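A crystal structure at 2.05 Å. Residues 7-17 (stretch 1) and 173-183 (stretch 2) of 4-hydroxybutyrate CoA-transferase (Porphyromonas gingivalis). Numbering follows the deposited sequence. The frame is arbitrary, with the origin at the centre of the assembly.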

# COMPACT_ATOMS: atom_id res chain seq x y z
N VAL A 7 -47.59 -9.16 9.35
CA VAL A 7 -46.42 -8.25 9.28
C VAL A 7 -45.85 -8.01 7.87
O VAL A 7 -45.00 -7.13 7.69
CB VAL A 7 -45.23 -8.74 10.18
CG1 VAL A 7 -45.65 -8.80 11.66
CG2 VAL A 7 -44.69 -10.10 9.68
N LEU A 8 -46.27 -8.82 6.90
CA LEU A 8 -45.86 -8.67 5.49
C LEU A 8 -46.85 -7.79 4.69
O LEU A 8 -46.46 -7.17 3.67
CB LEU A 8 -45.70 -10.04 4.84
CG LEU A 8 -44.29 -10.68 4.96
CD1 LEU A 8 -43.56 -10.35 6.29
CD2 LEU A 8 -44.35 -12.19 4.71
N ALA A 9 -48.09 -7.71 5.19
CA ALA A 9 -49.22 -7.03 4.55
C ALA A 9 -48.85 -5.80 3.72
O ALA A 9 -49.12 -5.78 2.52
CB ALA A 9 -50.26 -6.66 5.59
N GLU A 10 -48.24 -4.80 4.35
CA GLU A 10 -48.03 -3.51 3.66
C GLU A 10 -47.15 -3.63 2.43
O GLU A 10 -47.28 -2.84 1.48
CB GLU A 10 -47.41 -2.45 4.57
CG GLU A 10 -47.81 -1.01 4.10
CD GLU A 10 -46.73 0.06 4.28
OE1 GLU A 10 -45.74 -0.18 5.02
OE2 GLU A 10 -46.89 1.14 3.67
N TYR A 11 -46.27 -4.63 2.44
CA TYR A 11 -45.29 -4.81 1.39
C TYR A 11 -45.76 -5.82 0.35
O TYR A 11 -45.02 -6.08 -0.61
CB TYR A 11 -43.95 -5.27 2.00
CG TYR A 11 -43.65 -4.70 3.39
CD1 TYR A 11 -43.35 -3.35 3.58
CD2 TYR A 11 -43.67 -5.54 4.53
CE1 TYR A 11 -43.07 -2.83 4.86
CE2 TYR A 11 -43.39 -5.04 5.81
CZ TYR A 11 -43.09 -3.69 5.98
OH TYR A 11 -42.83 -3.18 7.25
N ALA A 12 -46.96 -6.37 0.51
CA ALA A 12 -47.47 -7.43 -0.36
C ALA A 12 -47.32 -7.10 -1.84
O ALA A 12 -47.07 -7.99 -2.67
CB ALA A 12 -48.93 -7.76 -0.04
N SER A 13 -47.44 -5.82 -2.16
CA SER A 13 -47.44 -5.36 -3.55
C SER A 13 -46.14 -5.67 -4.26
O SER A 13 -46.16 -5.92 -5.46
CB SER A 13 -47.76 -3.86 -3.62
OG SER A 13 -47.05 -3.11 -2.64
N ARG A 14 -45.03 -5.68 -3.53
CA ARG A 14 -43.69 -5.92 -4.11
C ARG A 14 -43.13 -7.33 -3.85
O ARG A 14 -42.03 -7.63 -4.29
CB ARG A 14 -42.70 -4.90 -3.56
CG ARG A 14 -42.82 -3.51 -4.17
CD ARG A 14 -41.86 -2.55 -3.49
NE ARG A 14 -42.36 -2.16 -2.17
CZ ARG A 14 -41.60 -1.93 -1.10
NH1 ARG A 14 -40.27 -2.07 -1.17
NH2 ARG A 14 -42.17 -1.59 0.06
N ILE A 15 -43.89 -8.16 -3.14
CA ILE A 15 -43.46 -9.51 -2.77
C ILE A 15 -43.72 -10.42 -3.96
O ILE A 15 -44.82 -10.47 -4.50
CB ILE A 15 -44.13 -10.01 -1.45
CG1 ILE A 15 -43.56 -9.24 -0.26
CG2 ILE A 15 -43.91 -11.50 -1.24
CD1 ILE A 15 -44.18 -9.61 1.07
N VAL A 16 -42.69 -11.13 -4.41
CA VAL A 16 -42.82 -11.99 -5.59
C VAL A 16 -42.01 -13.25 -5.34
O VAL A 16 -41.27 -13.34 -4.37
CB VAL A 16 -42.28 -11.31 -6.89
CG1 VAL A 16 -42.97 -9.97 -7.15
CG2 VAL A 16 -40.79 -11.15 -6.82
N SER A 17 -42.17 -14.23 -6.22
CA SER A 17 -41.37 -15.43 -6.12
C SER A 17 -39.96 -15.09 -6.60
O SER A 17 -39.78 -14.11 -7.33
CB SER A 17 -41.96 -16.53 -6.99
OG SER A 17 -41.64 -16.30 -8.35
N HIS A 173 -33.94 0.65 4.44
CA HIS A 173 -35.36 0.73 4.49
C HIS A 173 -35.96 -0.10 3.37
O HIS A 173 -35.47 -0.09 2.24
CB HIS A 173 -35.83 2.16 4.36
CG HIS A 173 -37.23 2.36 4.83
ND1 HIS A 173 -38.32 2.25 4.00
CD2 HIS A 173 -37.72 2.63 6.06
CE1 HIS A 173 -39.42 2.45 4.69
NE2 HIS A 173 -39.08 2.69 5.95
N ILE A 174 -37.04 -0.78 3.70
CA ILE A 174 -37.68 -1.74 2.85
C ILE A 174 -38.24 -1.09 1.59
O ILE A 174 -38.42 -1.78 0.58
CB ILE A 174 -38.78 -2.48 3.63
CG1 ILE A 174 -39.28 -3.72 2.89
CG2 ILE A 174 -39.94 -1.53 4.00
CD1 ILE A 174 -40.03 -4.68 3.83
N SER A 175 -38.48 0.22 1.64
CA SER A 175 -39.00 0.99 0.50
C SER A 175 -37.96 1.10 -0.61
O SER A 175 -38.30 1.40 -1.74
CB SER A 175 -39.42 2.40 0.95
OG SER A 175 -38.28 3.20 1.23
N LYS A 176 -36.68 0.86 -0.30
CA LYS A 176 -35.65 0.87 -1.34
C LYS A 176 -35.64 -0.41 -2.20
O LYS A 176 -34.93 -0.46 -3.16
CB LYS A 176 -34.26 1.03 -0.73
CG LYS A 176 -34.11 2.24 0.17
CD LYS A 176 -34.33 3.54 -0.55
CE LYS A 176 -33.17 3.86 -1.46
NZ LYS A 176 -33.33 5.29 -1.88
N LEU A 177 -36.40 -1.45 -1.82
CA LEU A 177 -36.38 -2.72 -2.53
C LEU A 177 -37.37 -2.71 -3.67
O LEU A 177 -38.56 -2.50 -3.44
CB LEU A 177 -36.76 -3.85 -1.57
CG LEU A 177 -35.97 -3.97 -0.29
CD1 LEU A 177 -36.50 -5.13 0.52
CD2 LEU A 177 -34.52 -4.11 -0.63
N ASP A 178 -36.90 -2.97 -4.89
CA ASP A 178 -37.79 -3.04 -6.05
C ASP A 178 -38.60 -4.32 -6.02
O ASP A 178 -39.81 -4.31 -6.31
CB ASP A 178 -37.00 -2.93 -7.34
CG ASP A 178 -36.22 -1.64 -7.40
OD1 ASP A 178 -36.88 -0.59 -7.45
OD2 ASP A 178 -34.98 -1.65 -7.32
N TYR A 179 -37.96 -5.42 -5.65
CA TYR A 179 -38.69 -6.65 -5.38
C TYR A 179 -38.26 -7.28 -4.09
O TYR A 179 -37.11 -7.13 -3.67
CB TYR A 179 -38.51 -7.65 -6.52
CG TYR A 179 -38.91 -7.08 -7.83
CD1 TYR A 179 -40.23 -7.15 -8.27
CD2 TYR A 179 -37.97 -6.44 -8.64
CE1 TYR A 179 -40.60 -6.60 -9.50
CE2 TYR A 179 -38.33 -5.90 -9.86
CZ TYR A 179 -39.63 -5.98 -10.28
OH TYR A 179 -39.97 -5.44 -11.49
N ILE A 180 -39.22 -7.94 -3.46
CA ILE A 180 -39.00 -8.67 -2.22
C ILE A 180 -39.30 -10.16 -2.44
O ILE A 180 -40.38 -10.53 -2.90
CB ILE A 180 -39.87 -8.14 -1.09
CG1 ILE A 180 -39.46 -6.71 -0.73
CG2 ILE A 180 -39.74 -9.03 0.14
CD1 ILE A 180 -40.56 -5.96 0.05
N VAL A 181 -38.34 -11.00 -2.12
CA VAL A 181 -38.51 -12.43 -2.23
C VAL A 181 -38.48 -13.03 -0.83
O VAL A 181 -37.45 -12.96 -0.14
CB VAL A 181 -37.39 -13.00 -3.12
CG1 VAL A 181 -37.45 -14.53 -3.10
CG2 VAL A 181 -37.51 -12.45 -4.54
N MSE A 182 -39.59 -13.61 -0.38
CA MSE A 182 -39.61 -14.18 0.97
C MSE A 182 -38.88 -15.53 1.02
O MSE A 182 -38.89 -16.30 0.05
CB MSE A 182 -41.05 -14.30 1.52
CG MSE A 182 -41.83 -12.95 1.66
SE MSE A 182 -40.88 -11.56 2.60
CE MSE A 182 -40.69 -12.53 4.30
N ALA A 183 -38.23 -15.81 2.14
CA ALA A 183 -37.54 -17.10 2.30
C ALA A 183 -37.47 -17.56 3.76
O ALA A 183 -37.71 -16.79 4.70
CB ALA A 183 -36.16 -17.02 1.70
O HOH W 1 -41.73 -14.41 -1.87

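Two segments far apart in sequence can meet through a very short piece of parallel sheet, with side-chain contacts reaching beyond it, and residues 7-17 and 173-183 of this transferase illustrate the principle. In a parallel pairing, one residue is bracketed by hydrogen bonds from the two neighbours of its partner. Here Ile180 is the bracketed residue: its N donates to Arg14 O (2.9 Å), and its O accepts from Val16 N (2.8 Å). Ile15, lying between those neighbours, adds a CA-H...O contact from its CA to Ile180 O at 3.2 Å. Farther along, the strands separate enough to admit a water, which donates to Val16 O (2.8 Å) and accepts from Met182 N (2.7 Å), bridging two atoms that stand 4.3 Å apart.

The side chains follow the alternation of the strands. Ile15 and Ile180 share one face, with CG1 of the former 3.8 Å from CG2 of the latter; Val16 and Val181 lie on the other, their CG2 atoms 4.2 Å apart. Selenomethionine Met182 extends the apolar contact, its CG 3.9 Å from Ile15 CG2 and its CE 3.7 Å from Leu8 CD2.

Ahead of the strand pairing, Arg14 reaches across to the turn formed by residues 174-177. Its NH1 donates to Ile174 O (2.6 Å) and Leu177 O (2.9 Å), both near the guanidinium plane, as in-plane N-H bonds require. A cationic group thus serves two backbone carbonyls, while Ile180 CD1 covers one of its faces. Tyr11 completes the packing: Ile174 CD1 sits 3.5 Å from the centroid of the Tyr11 ring, almost on its normal, a CH-pi contact between a methyl group and the aromatic cloud. Together the two stretches bury 655 Å², counting both sides.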